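Long-range contacts in protein kinase (Staphylococcus aureus subsp. aureus Mu50, PDB 3PY9), which probably binds muropeptides through extracellular PASTA domains and so may relay cell-wall signals to its serine/threonine kinase domain: residues 95-99 with 127-133; 219-223 with 275-279; 141-146 with 192-196; 170-176 with 201-207. One frame throughout, in Å; residues are numbered along the deposited sequence.

Interaction 1. Residues 95-99 with 127-133; sequences LGLKD and AIHDSNI. With EU (europium ion), chain E.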
loop_
_atom_site.group_PDB
_atom_site.type_symbol
_atom_site.label_atom_id
_atom_site.label_comp_id
_atom_site.label_asym_id
_atom_site.label_seq_id
_atom_site.Cartn_x
_atom_site.Cartn_y
_atom_site.Cartn_z
ATOM N N LEU A 95 2.620 26.639 9.541
ATOM C CA LEU A 95 3.792 27.184 8.865
ATOM C C LEU A 95 3.434 28.299 7.876
ATOM O O LEU A 95 4.290 28.750 7.106
ATOM C CB LEU A 95 4.562 26.071 8.151
ATOM C CG LEU A 95 5.011 24.855 8.963
ATOM C CD1 LEU A 95 5.762 23.864 8.069
ATOM C CD2 LEU A 95 5.866 25.255 10.169
ATOM N N GLY A 96 2.176 28.741 7.909
ATOM C CA GLY A 96 1.680 29.787 7.020
ATOM C C GLY A 96 1.285 29.294 5.635
ATOM O O GLY A 96 1.006 30.104 4.750
ATOM N N LEU A 97 1.261 27.970 5.450
ATOM C CA LEU A 97 0.841 27.352 4.187
ATOM C C LEU A 97 -0.675 27.156 4.139
ATOM O O LEU A 97 -1.202 26.180 4.679
ATOM C CB LEU A 97 1.566 26.021 3.963
ATOM C CG LEU A 97 3.092 26.086 3.812
ATOM C CD1 LEU A 97 3.753 24.756 4.120
ATOM C CD2 LEU A 97 3.479 26.603 2.429
ATOM N N LYS A 98 -1.366 28.083 3.478
ATOM C CA LYS A 98 -2.824 28.100 3.481
ATOM C C LYS A 98 -3.474 27.848 2.108
ATOM O O LYS A 98 -4.682 27.613 2.030
ATOM C CB LYS A 98 -3.332 29.413 4.100
ATOM C CG LYS A 98 -2.702 29.738 5.463
ATOM C CD LYS A 98 -3.357 30.949 6.162
ATOM C CE LYS A 98 -2.430 31.546 7.243
ATOM N NZ LYS A 98 -1.928 30.549 8.260
ATOM N N ASP A 99 -2.683 27.888 1.038
ATOM C CA ASP A 99 -3.185 27.626 -0.317
ATOM C C ASP A 99 -3.151 26.115 -0.604
ATOM O O ASP A 99 -2.255 25.617 -1.291
ATOM C CB ASP A 99 -2.368 28.425 -1.356
ATOM C CG ASP A 99 -2.662 28.017 -2.805
ATOM O OD1 ASP A 99 -3.729 27.413 -3.073
ATOM O OD2 ASP A 99 -1.823 28.298 -3.693
ATOM N N ALA A 127 7.731 28.366 -1.106
ATOM C CA ALA A 127 7.217 29.723 -0.900
ATOM C C ALA A 127 5.816 29.711 -0.253
ATOM O O ALA A 127 4.929 28.970 -0.690
ATOM C CB ALA A 127 7.206 30.478 -2.226
ATOM N N ILE A 128 5.617 30.524 0.786
ATOM C CA ILE A 128 4.358 30.482 1.554
ATOM C C ILE A 128 3.206 31.244 0.879
ATOM O O ILE A 128 2.083 31.269 1.389
ATOM C CB ILE A 128 4.524 30.893 3.068
ATOM C CG1 ILE A 128 4.606 32.417 3.248
ATOM C CG2 ILE A 128 5.732 30.194 3.702
ATOM C CD1 ILE A 128 4.018 32.923 4.572
ATOM N N HIS A 129 3.493 31.847 -0.274
ATOM C CA HIS A 129 2.470 32.528 -1.071
ATOM C C HIS A 129 2.335 31.961 -2.504
ATOM O O HIS A 129 3.329 31.846 -3.239
ATOM C CB HIS A 129 2.705 34.051 -1.084
ATOM C CG HIS A 129 2.768 34.675 0.285
ATOM N ND1 HIS A 129 1.843 34.408 1.275
ATOM C CD2 HIS A 129 3.636 35.569 0.818
ATOM C CE1 HIS A 129 2.148 35.098 2.361
ATOM N NE2 HIS A 129 3.234 35.808 2.112
ATOM N N ASP A 130 1.088 31.640 -2.880
ATOM C CA ASP A 130 0.727 30.930 -4.140
ATOM C C ASP A 130 1.474 29.600 -4.277
ATOM O O ASP A 130 1.946 29.242 -5.362
ATOM C CB ASP A 130 0.897 31.829 -5.386
ATOM C CG ASP A 130 0.121 31.309 -6.621
ATOM O OD1 ASP A 130 -1.012 30.802 -6.482
ATOM O OD2 ASP A 130 0.647 31.431 -7.750
ATOM N N SER A 131 1.554 28.871 -3.164
ATOM C CA SER A 131 2.337 27.627 -3.070
ATOM C C SER A 131 1.726 26.455 -3.852
ATOM O O SER A 131 2.419 25.469 -4.161
ATOM C CB SER A 131 2.564 27.230 -1.597
ATOM O OG SER A 131 1.404 27.445 -0.796
ATOM N N ASN A 132 0.435 26.578 -4.166
ATOM C CA ASN A 132 -0.330 25.544 -4.869
ATOM C C ASN A 132 -0.051 24.145 -4.321
ATOM O O ASN A 132 0.383 23.267 -5.065
ATOM C CB ASN A 132 -0.063 25.567 -6.391
ATOM C CG ASN A 132 -0.091 26.969 -6.985
ATOM O OD1 ASN A 132 -1.086 27.693 -6.882
ATOM N ND2 ASN A 132 1.001 27.345 -7.640
ATOM N N ILE A 133 -0.264 23.936 -3.021
ATOM C CA ILE A 133 -0.150 22.579 -2.481
ATOM C C ILE A 133 -1.418 21.819 -2.854
ATOM O O ILE A 133 -2.530 22.363 -2.785
ATOM C CB ILE A 133 -0.006 22.490 -0.936
ATOM C CG1 ILE A 133 0.915 23.577 -0.348
ATOM C CG2 ILE A 133 0.425 21.078 -0.536
ATOM C CD1 ILE A 133 2.373 23.279 -0.378
HETATM EU EU EU E . -2.756 29.326 -5.670
HETATM O O HOH W 1 -0.019 29.580 1.501
HETATM O O HOH W 2 -3.459 24.606 -4.240
#
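The main chains of L97 and I128 come within 5.4 Å between CA atoms, and those of D99 and N132 run similarly close, yet neither segment here builds a ladder, and the backbone-to-backbone link is one hydrogen bond, I133 N to D99 O (3.1 Å). G96, with positive phi, is the C-prime residue of the Schellman motif ending helix 85-93. The carboxylate of D99 carries the polar half of the contact. With CG anti to the backbone N (chi1 170°), its outer oxygen is carried over residues 130-132, where D99 OD2 accepts from N132 N at 2.9 Å. That N-H arrives from above the carboxylate plane. The same atom, D99 OD2, binds the europium ion at 2.4 Å, and OD1 of D130 binds it from the other segment at 2.4 Å; N132 also belongs to this metal site. L97 CD2 sits 3.9 Å from S131 OG and reaches past the CA of I128, while V75, L92 and I126 also touch the leucine. A water bridges the two segments, accepting from K98 N and donating to I128 O (2.7 Å). OD2 of D99 thus serves metal and backbone amide at once, which would tend to hold the 130-132 backbone in place while two acidic side chains converge; the cation would be expected to offset their mutual repulsion, consistent with a surface site suited to a hard lanthanide ion.

Interaction 2. Residues 219-223 with 275-279; sequences ESVDV and YIVKV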
loop_
_atom_site.group_PDB
_atom_site.type_symbol
_atom_site.label_atom_id
_atom_site.label_comp_id
_atom_site.label_asym_id
_atom_site.label_seq_id
_atom_site.Cartn_x
_atom_site.Cartn_y
_atom_site.Cartn_z
ATOM N N GLU A 219 -0.051 -49.895 2.840
ATOM C CA GLU A 219 1.383 -49.928 3.035
ATOM C C GLU A 219 1.653 -49.953 4.530
ATOM O O GLU A 219 0.994 -49.254 5.297
ATOM C CB GLU A 219 2.035 -48.708 2.385
ATOM C CG GLU A 219 2.011 -48.736 0.859
ATOM C CD GLU A 219 3.050 -49.674 0.238
ATOM O OE1 GLU A 219 4.057 -50.023 0.898
ATOM O OE2 GLU A 219 2.867 -50.053 -0.936
ATOM N N SER A 220 2.598 -50.787 4.940
ATOM C CA SER A 220 3.030 -50.826 6.329
ATOM C C SER A 220 4.404 -50.195 6.495
ATOM O O SER A 220 5.312 -50.444 5.695
ATOM C CB SER A 220 3.054 -52.262 6.843
ATOM O OG SER A 220 1.762 -52.653 7.243
ATOM N N VAL A 221 4.542 -49.378 7.537
ATOM C CA VAL A 221 5.839 -48.812 7.925
ATOM C C VAL A 221 6.048 -48.959 9.439
ATOM O O VAL A 221 5.138 -48.672 10.226
ATOM C CB VAL A 221 6.004 -47.308 7.451
ATOM C CG1 VAL A 221 4.908 -46.423 8.013
ATOM C CG2 VAL A 221 7.364 -46.761 7.822
ATOM N N ASP A 222 7.230 -49.434 9.830
ATOM C CA ASP A 222 7.629 -49.467 11.228
ATOM C C ASP A 222 8.214 -48.107 11.623
ATOM O O ASP A 222 9.281 -47.714 11.129
ATOM C CB ASP A 222 8.704 -50.530 11.466
ATOM C CG ASP A 222 8.171 -51.937 11.436
ATOM O OD1 ASP A 222 7.058 -52.185 11.953
ATOM O OD2 ASP A 222 8.894 -52.806 10.900
ATOM N N VAL A 223 7.533 -47.409 12.523
ATOM C CA VAL A 223 8.017 -46.112 13.024
ATOM C C VAL A 223 8.726 -46.339 14.347
ATOM O O VAL A 223 8.102 -46.811 15.275
ATOM C CB VAL A 223 6.848 -45.134 13.268
ATOM C CG1 VAL A 223 7.358 -43.793 13.830
ATOM C CG2 VAL A 223 6.040 -44.946 11.993
ATOM N N TYR A 275 3.512 -41.476 0.584
ATOM C CA TYR A 275 3.356 -41.064 1.975
ATOM C C TYR A 275 4.643 -40.515 2.565
ATOM O O TYR A 275 5.746 -40.955 2.201
ATOM C CB TYR A 275 2.826 -42.199 2.843
ATOM C CG TYR A 275 3.768 -43.364 3.041
ATOM C CD1 TYR A 275 3.576 -44.548 2.341
ATOM C CD2 TYR A 275 4.841 -43.295 3.951
ATOM C CE1 TYR A 275 4.424 -45.636 2.522
ATOM C CE2 TYR A 275 5.699 -44.361 4.130
ATOM C CZ TYR A 275 5.478 -45.539 3.415
ATOM O OH TYR A 275 6.309 -46.627 3.577
ATOM N N ILE A 276 4.492 -39.535 3.446
ATOM C CA ILE A 276 5.569 -39.092 4.312
ATOM C C ILE A 276 5.110 -39.317 5.732
ATOM O O ILE A 276 3.975 -39.004 6.069
ATOM C CB ILE A 276 5.855 -37.575 4.201
ATOM C CG1 ILE A 276 5.865 -37.095 2.744
ATOM C CG2 ILE A 276 7.116 -37.219 4.959
ATOM C CD1 ILE A 276 7.169 -37.253 2.049
ATOM N N VAL A 277 6.010 -39.835 6.562
ATOM C CA VAL A 277 5.783 -39.979 7.993
ATOM C C VAL A 277 6.837 -39.151 8.718
ATOM O O VAL A 277 8.028 -39.458 8.634
ATOM C CB VAL A 277 5.945 -41.439 8.460
ATOM C CG1 VAL A 277 5.747 -41.534 9.964
ATOM C CG2 VAL A 277 4.987 -42.389 7.726
ATOM N N LYS A 278 6.384 -38.139 9.449
ATOM C CA LYS A 278 7.232 -37.320 10.320
ATOM C C LYS A 278 7.006 -37.626 11.801
ATOM O O LYS A 278 5.901 -38.021 12.194
ATOM C CB LYS A 278 6.961 -35.839 10.077
ATOM C CG LYS A 278 7.157 -35.411 8.635
ATOM C CD LYS A 278 7.059 -33.908 8.523
ATOM C CE LYS A 278 7.160 -33.445 7.096
ATOM N NZ LYS A 278 6.878 -31.990 7.063
ATOM N N VAL A 279 8.061 -37.451 12.608
ATOM C CA VAL A 279 8.028 -37.705 14.049
ATOM C C VAL A 279 8.616 -36.477 14.732
ATOM O O VAL A 279 9.791 -36.142 14.525
ATOM C CB VAL A 279 8.802 -39.012 14.457
ATOM C CG1 VAL A 279 8.896 -39.130 15.958
ATOM C CG2 VAL A 279 8.131 -40.283 13.860
HETATM O O HOH W 3 5.582 -48.947 3.470
#
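V223 and V279 meet tip to tip, CG1 of the former lying 3.6 Å from CG2 of the latter. V277 fits beside them with both its methyls engaged: its CG1 lies 4.0 Å from CG2 of V223, approached at a slant, and its CG2 points at CG1 of V221, tip to tip. In V221 this CG1 stands between the backbone N and the carbonyl carbon (chi1 58°), which aims it across the gap at V277. At the N-terminal end of both segments, Y275 extends its ring over the full distance, so that CE1 comes within 3.9 Å of E219 CB and OH lies equally near V221 CB. The strands themselves run 15° from parallel with axes 9.7 Å apart, too far for backbone bonding: they belong to two sheets stacked face to face, a beta-sandwich consistent with the immunoglobulin-like E-set relationship of this C-terminal domain. A water lies among E219 OE1, S220 O and Y275 OH; it donates to S220 O at 2.7 Å, but its 2.4 Å separation from Y275 OH is implausibly short, leaving that detail doubtful. Further out, E219 OE1 forms a salt bridge with K287 of strand 282-290. Strand 259-265 pairs with segment 219-223 through its backbone and sends I263 against V221 and Y275, while V235 of the adjoining strand 233-241, in the same sheet as V277 and V279, packs beside both.

Interaction 3. Residues 141-146 with 192-196; sequences IKQVYV and SVDEG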
loop_
_atom_site.group_PDB
_atom_site.type_symbol
_atom_site.label_atom_id
_atom_site.label_comp_id
_atom_site.label_asym_id
_atom_site.label_seq_id
_atom_site.Cartn_x
_atom_site.Cartn_y
_atom_site.Cartn_z
ATOM N N ILE A 141 -9.820 1.877 -0.080
ATOM C CA ILE A 141 -9.787 1.073 -1.294
ATOM C C ILE A 141 -11.166 1.060 -1.951
ATOM O O ILE A 141 -12.183 1.057 -1.261
ATOM C CB ILE A 141 -9.302 -0.371 -1.023
ATOM C CG1 ILE A 141 -7.830 -0.344 -0.575
ATOM C CG2 ILE A 141 -9.454 -1.212 -2.267
ATOM C CD1 ILE A 141 -7.277 -1.676 -0.056
ATOM N N LYS A 142 -11.186 1.084 -3.283
ATOM C CA LYS A 142 -12.415 0.960 -4.031
ATOM C C LYS A 142 -13.154 -0.308 -3.573
ATOM O O LYS A 142 -12.545 -1.393 -3.496
ATOM C CB LYS A 142 -12.102 0.920 -5.533
ATOM C CG LYS A 142 -13.265 0.512 -6.439
ATOM C CD LYS A 142 -14.301 1.616 -6.594
ATOM C CE LYS A 142 -15.586 1.043 -7.134
ATOM N NZ LYS A 142 -16.533 2.042 -7.649
ATOM N N GLN A 143 -14.445 -0.150 -3.248
ATOM C CA GLN A 143 -15.304 -1.271 -2.850
ATOM C C GLN A 143 -15.962 -1.809 -4.101
ATOM O O GLN A 143 -16.540 -1.062 -4.894
ATOM C CB GLN A 143 -16.384 -0.850 -1.857
ATOM C CG GLN A 143 -15.883 -0.367 -0.498
ATOM C CD GLN A 143 -14.935 -1.319 0.145
ATOM O OE1 GLN A 143 -13.704 -1.124 0.102
ATOM N NE2 GLN A 143 -15.480 -2.366 0.767
ATOM N N VAL A 144 -15.814 -3.106 -4.301
ATOM C CA VAL A 144 -16.409 -3.795 -5.437
ATOM C C VAL A 144 -17.323 -4.872 -4.898
ATOM O O VAL A 144 -16.957 -5.578 -3.960
ATOM C CB VAL A 144 -15.334 -4.436 -6.322
ATOM C CG1 VAL A 144 -15.978 -5.192 -7.500
ATOM C CG2 VAL A 144 -14.385 -3.347 -6.840
ATOM N N TYR A 145 -18.497 -4.999 -5.501
ATOM C CA TYR A 145 -19.487 -5.954 -5.065
ATOM C C TYR A 145 -19.108 -7.377 -5.490
ATOM O O TYR A 145 -18.782 -7.626 -6.642
ATOM C CB TYR A 145 -20.861 -5.566 -5.602
ATOM C CG TYR A 145 -22.001 -6.331 -4.969
ATOM C CD1 TYR A 145 -22.662 -5.831 -3.858
ATOM C CD2 TYR A 145 -22.403 -7.594 -5.478
ATOM C CE1 TYR A 145 -23.709 -6.551 -3.269
ATOM C CE2 TYR A 145 -23.453 -8.309 -4.906
ATOM C CZ TYR A 145 -24.086 -7.796 -3.791
ATOM O OH TYR A 145 -25.129 -8.486 -3.212
ATOM N N VAL A 146 -19.137 -8.297 -4.532
ATOM C CA VAL A 146 -18.854 -9.716 -4.801
ATOM C C VAL A 146 -20.143 -10.468 -5.105
ATOM O O VAL A 146 -20.920 -10.768 -4.198
ATOM C CB VAL A 146 -18.199 -10.383 -3.595
ATOM C CG1 VAL A 146 -17.627 -11.771 -3.993
ATOM C CG2 VAL A 146 -17.124 -9.470 -3.011
ATOM N N SER A 192 -20.187 -5.957 -0.889
ATOM C CA SER A 192 -19.023 -5.276 -1.432
ATOM C C SER A 192 -17.820 -5.354 -0.494
ATOM O O SER A 192 -17.962 -5.237 0.703
ATOM C CB SER A 192 -19.329 -3.827 -1.842
ATOM O OG SER A 192 -19.860 -3.064 -0.775
ATOM N N VAL A 193 -16.640 -5.591 -1.056
ATOM C CA VAL A 193 -15.389 -5.699 -0.294
ATOM C C VAL A 193 -14.277 -5.017 -1.118
ATOM O O VAL A 193 -14.485 -4.699 -2.289
ATOM C CB VAL A 193 -14.998 -7.188 -0.058
ATOM C CG1 VAL A 193 -16.148 -7.984 0.631
ATOM C CG2 VAL A 193 -14.661 -7.843 -1.374
ATOM N N ASP A 194 -13.112 -4.797 -0.513
ATOM C CA ASP A 194 -11.989 -4.134 -1.185
ATOM C C ASP A 194 -11.751 -4.739 -2.559
ATOM O O ASP A 194 -11.659 -5.971 -2.699
ATOM C CB ASP A 194 -10.690 -4.296 -0.384
ATOM C CG ASP A 194 -10.735 -3.636 0.973
ATOM O OD1 ASP A 194 -11.622 -2.804 1.235
ATOM O OD2 ASP A 194 -9.857 -3.947 1.796
ATOM N N GLU A 195 -11.644 -3.882 -3.563
ATOM C CA GLU A 195 -11.126 -4.270 -4.885
ATOM C C GLU A 195 -9.891 -5.159 -4.763
ATOM O O GLU A 195 -8.993 -4.883 -3.970
ATOM C CB GLU A 195 -10.798 -3.001 -5.684
ATOM C CG GLU A 195 -10.161 -3.204 -7.053
ATOM C CD GLU A 195 -9.973 -1.892 -7.746
ATOM O OE1 GLU A 195 -9.428 -0.968 -7.093
ATOM O OE2 GLU A 195 -10.386 -1.784 -8.927
ATOM N N GLY A 196 -9.860 -6.249 -5.527
ATOM C CA GLY A 196 -8.665 -7.098 -5.578
ATOM C C GLY A 196 -8.591 -8.142 -4.488
ATOM O O GLY A 196 -7.616 -8.879 -4.390
HETATM O O HOH W 4 -8.921 1.084 -5.103
#
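E195 reaches back along K142 and V144 of the other segment. Its CB lies 3.2 Å from K142 O and also touches V144, whose CG2 is 3.8 Å away. A chi1 of 176° swings CG away from the backbone N, and with the chain extended beyond it the side chain crosses that of K142 obliquely; CD passes the CB of the lysine, and E195 OE1 rests 3.6 Å from the same K142 CB. At the tip, E195 OE1 accepts from a water at 2.9 Å, and this water accepts in turn from K142 N. The water thus ties the carboxylate to K142, whose O also accepts from E195 N at 2.6 Å, nearly straight. On the flank, I141 crosses D194 at about a right angle, its CG2 packing against the CB of the aspartate. In the strand pair proper, V144 and V193 form an antiparallel hydrogen-bonded pair, V144 N reaching V193 O at 2.9 Å, while the return bond from V193 N meets V144 O from above its carbonyl plane. Beside this pair, V146 CG2 lies 3.4 Å from V193 CG2, tighter than usual. The two short strands 143-146 and 191-194 form their own small antiparallel sheet at one end of a PASTA domain, its valines V144, V146 and V193 resting on F166, which lies between helix 154-162 and strand 167-173.

Interaction 4. Residues 170-176 with 201-207; sequences SKEEYSD and FVVSKGK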
loop_
_atom_site.group_PDB
_atom_site.type_symbol
_atom_site.label_atom_id
_atom_site.label_comp_id
_atom_site.label_asym_id
_atom_site.label_seq_id
_atom_site.Cartn_x
_atom_site.Cartn_y
_atom_site.Cartn_z
ATOM N N SER A 170 -9.917 -21.855 -4.942
ATOM C CA SER A 170 -10.854 -22.960 -4.822
ATOM C C SER A 170 -10.177 -24.237 -4.345
ATOM O O SER A 170 -9.035 -24.518 -4.714
ATOM C CB SER A 170 -11.568 -23.213 -6.150
ATOM O OG SER A 170 -10.673 -23.820 -7.066
ATOM N N LYS A 171 -10.882 -24.971 -3.489
ATOM C CA LYS A 171 -10.602 -26.377 -3.223
ATOM C C LYS A 171 -11.787 -27.132 -3.816
ATOM O O LYS A 171 -12.801 -26.525 -4.170
ATOM C CB LYS A 171 -10.532 -26.691 -1.717
ATOM C CG LYS A 171 -9.592 -25.848 -0.870
ATOM C CD LYS A 171 -9.768 -26.187 0.618
ATOM C CE LYS A 171 -9.454 -24.993 1.562
ATOM N NZ LYS A 171 -7.989 -24.665 1.785
ATOM N N GLU A 172 -11.659 -28.451 -3.907
ATOM C CA GLU A 172 -12.739 -29.300 -4.419
ATOM C C GLU A 172 -13.209 -30.293 -3.369
ATOM O O GLU A 172 -12.421 -30.747 -2.547
ATOM C CB GLU A 172 -12.303 -30.022 -5.697
ATOM C CG GLU A 172 -12.047 -29.071 -6.877
ATOM C CD GLU A 172 -11.927 -29.793 -8.213
ATOM O OE1 GLU A 172 -11.213 -30.829 -8.289
ATOM O OE2 GLU A 172 -12.544 -29.311 -9.195
ATOM N N GLU A 173 -14.502 -30.598 -3.387
ATOM C CA GLU A 173 -15.080 -31.616 -2.505
ATOM C C GLU A 173 -16.180 -32.414 -3.194
ATOM O O GLU A 173 -16.833 -31.931 -4.129
ATOM C CB GLU A 173 -15.630 -30.992 -1.226
ATOM C CG GLU A 173 -14.579 -30.658 -0.183
ATOM C CD GLU A 173 -15.131 -29.834 0.960
ATOM O OE1 GLU A 173 -16.359 -29.588 0.997
ATOM O OE2 GLU A 173 -14.331 -29.420 1.830
ATOM N N TYR A 174 -16.382 -33.643 -2.727
ATOM C CA TYR A 174 -17.474 -34.481 -3.222
ATOM C C TYR A 174 -18.826 -33.961 -2.749
ATOM O O TYR A 174 -18.959 -33.453 -1.628
ATOM C CB TYR A 174 -17.290 -35.934 -2.778
ATOM C CG TYR A 174 -16.129 -36.625 -3.438
ATOM C CD1 TYR A 174 -16.123 -36.844 -4.814
ATOM C CD2 TYR A 174 -15.033 -37.056 -2.691
ATOM C CE1 TYR A 174 -15.063 -37.483 -5.436
ATOM C CE2 TYR A 174 -13.961 -37.689 -3.302
ATOM C CZ TYR A 174 -13.988 -37.899 -4.674
ATOM O OH TYR A 174 -12.945 -38.520 -5.298
ATOM N N SER A 175 -19.822 -34.091 -3.617
ATOM C CA SER A 175 -21.180 -33.688 -3.301
ATOM C C SER A 175 -22.160 -34.584 -4.021
ATOM O O SER A 175 -21.939 -34.971 -5.171
ATOM C CB SER A 175 -21.439 -32.233 -3.704
ATOM O OG SER A 175 -22.819 -31.924 -3.611
ATOM N N ASP A 176 -23.254 -34.890 -3.330
ATOM C CA ASP A 176 -24.323 -35.690 -3.888
ATOM C C ASP A 176 -25.402 -34.797 -4.500
ATOM O O ASP A 176 -26.071 -35.197 -5.454
ATOM C CB ASP A 176 -24.889 -36.624 -2.813
ATOM C CG ASP A 176 -23.863 -37.653 -2.335
ATOM O OD1 ASP A 176 -23.279 -38.360 -3.189
ATOM O OD2 ASP A 176 -23.631 -37.752 -1.109
ATOM N N PHE A 201 -13.666 -20.401 -2.819
ATOM C CA PHE A 201 -14.739 -21.256 -3.331
ATOM C C PHE A 201 -14.538 -22.705 -2.928
ATOM O O PHE A 201 -13.420 -23.216 -2.959
ATOM C CB PHE A 201 -14.770 -21.198 -4.860
ATOM C CG PHE A 201 -15.391 -19.955 -5.405
ATOM C CD1 PHE A 201 -16.754 -19.897 -5.631
ATOM C CD2 PHE A 201 -14.608 -18.848 -5.707
ATOM C CE1 PHE A 201 -17.342 -18.756 -6.152
ATOM C CE2 PHE A 201 -15.189 -17.679 -6.223
ATOM C CZ PHE A 201 -16.546 -17.629 -6.437
ATOM N N VAL A 202 -15.622 -23.358 -2.535
ATOM C CA VAL A 202 -15.624 -24.813 -2.438
ATOM C C VAL A 202 -16.490 -25.312 -3.576
ATOM O O VAL A 202 -17.653 -24.910 -3.711
ATOM C CB VAL A 202 -16.073 -25.326 -1.056
ATOM C CG1 VAL A 202 -16.122 -26.864 -1.037
ATOM C CG2 VAL A 202 -15.130 -24.785 0.037
ATOM N N VAL A 203 -15.880 -26.163 -4.404
ATOM C CA VAL A 203 -16.408 -26.549 -5.708
ATOM C C VAL A 203 -16.685 -28.057 -5.762
ATOM O O VAL A 203 -15.958 -28.871 -5.168
ATOM C CB VAL A 203 -15.442 -26.118 -6.844
ATOM C CG1 VAL A 203 -16.000 -26.474 -8.217
ATOM C CG2 VAL A 203 -15.158 -24.606 -6.756
ATOM N N SER A 204 -17.761 -28.410 -6.457
ATOM C CA SER A 204 -18.190 -29.793 -6.556
ATOM C C SER A 204 -17.420 -30.551 -7.638
ATOM O O SER A 204 -17.340 -30.112 -8.794
ATOM C CB SER A 204 -19.707 -29.863 -6.818
ATOM O OG SER A 204 -20.168 -31.205 -6.863
ATOM N N LYS A 205 -16.855 -31.690 -7.240
ATOM C CA LYS A 205 -16.288 -32.656 -8.180
ATOM C C LYS A 205 -17.165 -33.924 -8.283
ATOM O O LYS A 205 -16.659 -35.042 -8.493
ATOM C CB LYS A 205 -14.842 -32.999 -7.803
ATOM C CG LYS A 205 -14.659 -33.463 -6.390
ATOM C CD LYS A 205 -13.312 -34.119 -6.223
ATOM C CE LYS A 205 -12.934 -34.239 -4.759
ATOM N NZ LYS A 205 -11.691 -35.043 -4.637
ATOM N N GLY A 206 -18.481 -33.727 -8.150
ATOM C CA GLY A 206 -19.460 -34.823 -8.186
ATOM C C GLY A 206 -19.474 -35.761 -6.980
ATOM O O GLY A 206 -18.881 -35.476 -5.936
ATOM N N LYS A 207 -20.154 -36.897 -7.149
ATOM C CA LYS A 207 -20.322 -37.905 -6.094
ATOM C C LYS A 207 -19.109 -38.837 -5.961
ATOM O O LYS A 207 -18.497 -39.201 -6.963
ATOM C CB LYS A 207 -21.599 -38.720 -6.346
ATOM C CG LYS A 207 -22.874 -37.877 -6.499
ATOM C CD LYS A 207 -23.215 -37.638 -7.969
ATOM C CE LYS A 207 -24.297 -38.588 -8.455
ATOM N NZ LYS A 207 -25.675 -38.029 -8.272
HETATM O O HOH W 5 -26.381 -38.563 -5.704
#
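K205 lays its extended side chain across one face of the Y174 ring. K205 CE stands over the centre, 3.8 Å from the centroid of the Y174 ring, in a CH-pi contact, and K205 NZ continues toward the hydroxyl side as an off-centre cation-pi partner at 4.1 Å from the same Y174 centroid. The lysine gets there because its CG lies between the backbone N and the carbonyl carbon (chi1 54°), turning the chain back along E173 and Y174. Its ammonium and the Y174 hydroxyl then share D243, which lies in the following C-terminal domain: NZ forms a salt bridge to its carboxylate, and OH a hydrogen bond. The edge of the ring faces G206 O, which lies in its plane and also accepts from S175 N at 2.9 Å. Before this turn the strands run side by side in parallel register. K171 N donates to F201 O and K171 O accepts from V203 N; E173 N then donates to V203 O (2.9 Å) and E173 O accepts from K205 N (3.1 Å). On the face shared by K171 and E173, the E173 carboxylate lies against V202, E173 OE1 touching V202 CG1 at 3.4 Å. S204 OG accepts from G206 N in an ST turn, is also hydrogen-bonded to I178 O, and sits beside S175 CB. On the opposite face F201 and V203 pack against helix 154-162, F201 meeting the ring of F154 edge to face. This pairing of strands 167-173 and 198-204, with 183-187 antiparallel on the far side of 198-204 and a helix across one face, is the core of the PASTA fold.

How the interactions relate
Interaction 1 lies in one PASTA domain, interactions 3 and 4 together in the next, and interaction 2 in the C-terminal domain, so the four mark out an elongated molecule: the centres of interactions 1 and 2 lie about 73 Å apart, on opposite sides of the chain's centre. The segments of interactions 3 and 4 alternate along the chain, strands 191-194 and 198-204 being consecutive, and nearest atoms are about 6 Å apart. From interaction 4 the chain runs on through 217-223 to interaction 2, about 17 Å away between nearest atoms, across the junction that D243 reaches. Interaction 1, the only one of the four with a europium ion, has its centre about 36 Å from that of interaction 3.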